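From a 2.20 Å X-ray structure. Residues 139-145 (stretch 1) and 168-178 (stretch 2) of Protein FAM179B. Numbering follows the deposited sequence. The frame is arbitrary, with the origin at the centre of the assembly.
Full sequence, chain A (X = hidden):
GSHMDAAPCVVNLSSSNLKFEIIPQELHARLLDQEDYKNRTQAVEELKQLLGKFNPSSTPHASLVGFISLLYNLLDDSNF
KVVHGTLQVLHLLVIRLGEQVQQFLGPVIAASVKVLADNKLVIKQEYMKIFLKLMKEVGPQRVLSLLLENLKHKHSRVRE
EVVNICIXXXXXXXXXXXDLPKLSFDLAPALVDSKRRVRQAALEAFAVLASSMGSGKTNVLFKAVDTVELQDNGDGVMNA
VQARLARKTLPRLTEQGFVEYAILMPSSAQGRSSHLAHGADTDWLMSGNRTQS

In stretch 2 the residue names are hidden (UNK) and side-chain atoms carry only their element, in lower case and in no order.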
# COMPACT_ATOMS: atom_id res chain seq x y z
N GLY A 139 -6.72 6.23 -9.38
CA GLY A 139 -7.26 4.96 -9.80
C GLY A 139 -6.44 3.79 -9.27
O GLY A 139 -5.21 3.85 -9.22
N PRO A 140 -7.13 2.72 -8.86
CA PRO A 140 -6.54 1.55 -8.20
C PRO A 140 -5.54 0.78 -9.07
O PRO A 140 -4.52 0.32 -8.55
CB PRO A 140 -7.76 0.67 -7.89
CG PRO A 140 -8.85 1.17 -8.83
CD PRO A 140 -8.60 2.63 -8.96
N GLN A 141 -5.81 0.64 -10.36
CA GLN A 141 -4.92 -0.18 -11.19
C GLN A 141 -3.51 0.41 -11.28
O GLN A 141 -2.54 -0.31 -11.07
CB GLN A 141 -5.51 -0.38 -12.59
CG GLN A 141 -4.71 -1.36 -13.46
CD GLN A 141 -4.58 -2.73 -12.81
OE1 GLN A 141 -5.50 -3.55 -12.86
NE2 GLN A 141 -3.43 -2.97 -12.18
N ARG A 142 -3.39 1.70 -11.58
CA ARG A 142 -2.09 2.38 -11.56
C ARG A 142 -1.29 2.11 -10.26
O ARG A 142 -0.16 1.57 -10.29
CB ARG A 142 -2.29 3.89 -11.74
CG ARG A 142 -2.06 4.37 -13.17
CD ARG A 142 -1.82 5.90 -13.25
NE ARG A 142 -0.41 6.26 -13.10
CZ ARG A 142 0.04 7.51 -13.00
NH1 ARG A 142 -0.81 8.53 -13.02
NH2 ARG A 142 1.34 7.74 -12.87
N VAL A 143 -1.90 2.50 -9.13
CA VAL A 143 -1.34 2.26 -7.79
C VAL A 143 -0.85 0.83 -7.67
O VAL A 143 0.30 0.59 -7.31
CB VAL A 143 -2.37 2.53 -6.67
CG1 VAL A 143 -1.82 2.07 -5.30
CG2 VAL A 143 -2.77 3.98 -6.62
N LEU A 144 -1.70 -0.13 -8.03
CA LEU A 144 -1.36 -1.54 -7.85
C LEU A 144 -0.21 -2.00 -8.75
O LEU A 144 0.57 -2.83 -8.33
CB LEU A 144 -2.57 -2.44 -8.08
CG LEU A 144 -3.71 -2.42 -7.04
CD1 LEU A 144 -4.64 -3.63 -7.21
CD2 LEU A 144 -3.17 -2.35 -5.63
N SER A 145 -0.10 -1.49 -9.97
CA SER A 145 1.01 -1.94 -10.84
C SER A 145 2.36 -1.45 -10.30
O SER A 145 3.36 -2.25 -10.14
CB SER A 145 0.79 -1.46 -12.27
OG SER A 145 -0.45 -1.95 -12.76
N UNK A 168 -7.35 -5.40 -0.59
CA UNK A 168 -8.09 -4.24 -0.16
C UNK A 168 -8.66 -3.46 -1.36
O UNK A 168 -9.86 -3.10 -1.41
c UNK A 168 -7.17 -3.38 0.70
s UNK A 168 -7.89 -1.84 1.27
N UNK A 169 -7.79 -3.23 -2.33
CA UNK A 169 -8.14 -2.57 -3.58
C UNK A 169 -9.30 -3.27 -4.32
O UNK A 169 -10.26 -2.63 -4.74
c UNK A 169 -6.90 -2.51 -4.49
o UNK A 169 -6.99 -1.48 -5.43
N UNK A 170 -9.20 -4.59 -4.45
CA UNK A 170 -10.18 -5.35 -5.21
C UNK A 170 -11.51 -5.44 -4.45
O UNK A 170 -12.55 -5.68 -5.06
c UNK A 170 -7.70 -8.15 -6.18
c UNK A 170 -9.67 -6.75 -5.49
c UNK A 170 -9.16 -7.00 -7.92
c UNK A 170 -8.55 -6.90 -6.52
N UNK A 171 -11.47 -5.26 -3.14
CA UNK A 171 -12.70 -5.21 -2.36
C UNK A 171 -13.29 -3.78 -2.26
O UNK A 171 -14.41 -3.60 -1.80
c UNK A 171 -12.47 -5.77 -0.94
c UNK A 171 -12.20 -7.26 -0.73
c UNK A 171 -13.44 -8.07 -1.07
c UNK A 171 -11.77 -7.55 0.71
N UNK A 172 -12.53 -2.78 -2.66
CA UNK A 172 -13.01 -1.40 -2.57
C UNK A 172 -13.57 -0.87 -3.91
O UNK A 172 -14.45 -0.01 -3.93
c UNK A 172 -12.33 0.97 -1.96
c UNK A 172 -11.87 -0.48 -2.08
o UNK A 172 -11.41 -0.96 -0.82
N UNK A 173 -13.07 -1.41 -5.01
CA UNK A 173 -13.36 -0.91 -6.35
C UNK A 173 -14.01 -1.99 -7.21
O UNK A 173 -13.69 -3.16 -7.06
c UNK A 173 -11.69 3.21 -5.95
c UNK A 173 -11.56 0.84 -6.32
c UNK A 173 -12.07 -0.40 -7.00
c UNK A 173 -10.10 1.93 -4.71
c UNK A 173 -10.53 0.78 -5.36
c UNK A 173 -10.69 3.15 -5.02
c UNK A 173 -12.13 2.07 -6.58
o UNK A 173 -10.29 4.32 -4.41
N UNK A 174 -14.91 -1.58 -8.12
CA UNK A 174 -15.58 -2.55 -9.01
C UNK A 174 -14.60 -3.28 -9.96
O UNK A 174 -13.53 -2.77 -10.24
c UNK A 174 -16.57 -1.68 -9.81
c UNK A 174 -15.29 -0.19 -8.43
c UNK A 174 -16.01 -0.30 -9.75
N UNK A 175 -15.01 -4.44 -10.45
CA UNK A 175 -14.19 -5.28 -11.32
C UNK A 175 -13.61 -4.55 -12.54
O UNK A 175 -12.48 -4.83 -12.97
o UNK A 175 -15.14 -7.44 -10.80
c UNK A 175 -15.01 -6.47 -11.82
N UNK A 176 -14.40 -3.65 -13.12
CA UNK A 176 -14.00 -3.05 -14.38
C UNK A 176 -12.92 -1.99 -14.20
O UNK A 176 -12.37 -1.53 -15.18
c UNK A 176 -15.80 -1.21 -14.45
c UNK A 176 -16.92 -1.53 -13.47
o UNK A 176 -17.06 -2.73 -13.09
o UNK A 176 -17.65 -0.57 -13.10
c UNK A 176 -15.23 -2.44 -15.10
N UNK A 177 -12.63 -1.59 -12.97
CA UNK A 177 -11.51 -0.68 -12.73
C UNK A 177 -10.16 -1.40 -12.85
O UNK A 177 -9.11 -0.78 -12.83
c UNK A 177 -11.62 -0.02 -11.35
o UNK A 177 -13.43 1.17 -12.29
c UNK A 177 -12.71 1.02 -11.28
o UNK A 177 -12.86 1.67 -10.21
N UNK A 178 -10.21 -2.72 -12.97
CA UNK A 178 -9.00 -3.54 -12.97
C UNK A 178 -8.82 -4.31 -14.26
O UNK A 178 -9.79 -4.75 -14.89
c UNK A 178 -7.90 -2.84 -8.63
c UNK A 178 -9.11 -2.72 -7.95
c UNK A 178 -7.87 -3.44 -9.88
c UNK A 178 -9.01 -4.54 -11.81
c UNK A 178 -10.24 -3.77 -9.79
c UNK A 178 -9.04 -3.91 -10.47
c UNK A 178 -10.27 -3.18 -8.53
O HOH W 1 -8.13 1.53 -11.96

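Position 168 carries one carbon and then one sulfur. The sulfur ends the chain and touches nothing on stretch 1. This is Cys168.

Position 169 has one carbon and one oxygen. The CA-to-CB bond points toward stretch 1, and the oxygen lies 3.4 Å from CB of Pro140 and 3.6 Å from CD1 of Leu144. A lone hydroxyl on CB makes it Ser169.

Position 170 has four carbons, forked at the second, and makes no contact within 4.5 Å. The fork beyond CB fits Leu170.

Position 171 repeats that pattern, four carbons forked at the second, out of reach of stretch 1. It is Leu171.

Position 172 branches at CB, which carries one oxygen and one carbon. The oxygen is 2.7 Å from O of Cys168 and donates a hydrogen bond to it. This is Thr172.

Position 173 has one carbon, then a six-carbon ring bearing an oxygen. CG of Pro140 sits over one face, 4.0 Å from the ring centroid and 22° off the normal, a CH-pi contact. The phenol identifies Tyr173.

Position 174 has three carbons that close a ring onto the backbone N. It does not reach stretch 1. It is Pro174.

Position 175 has one carbon and one oxygen, far from stretch 1. The oxygen is hydrogen-bonded elsewhere in the structure. This is Ser175.

Position 176 has three carbons, the third carrying two oxygens. It is exposed and out of reach. The longer carboxylate is Glu176.

Position 177 has two carbons, the second carrying two oxygens. Its CB is 3.9 Å from CG of Pro140. The shorter carboxylate is Asp177.

Position 178 has one carbon and a six-carbon ring with no oxygen. OE1 of Gln141 lies near the ring plane at the edge and is 3.5 Å from the position's CA. This is Phe178. Its CE1 is 3.6 Å from both CB of Pro140 and CD1 of Leu144.

The contact is mainly apolar packing, with no direct hydrogen bond between the stretches. Pro140 is its centre: it meets Ser169, Tyr173, Asp177 and Phe178. Leu144 lies one helical turn later, where N of Leu144 bonds to O of Pro140 at 2.9 Å, so both side chains can reach Phe178. Ser169 OG is buried here without a polar partner. One water links the backbones: it accepts from N of Gln141 at 3.0 Å and donates to O of Asp177 at 2.7 Å.

Stretch 2, residues 168-178: CSLLTYPSEDF
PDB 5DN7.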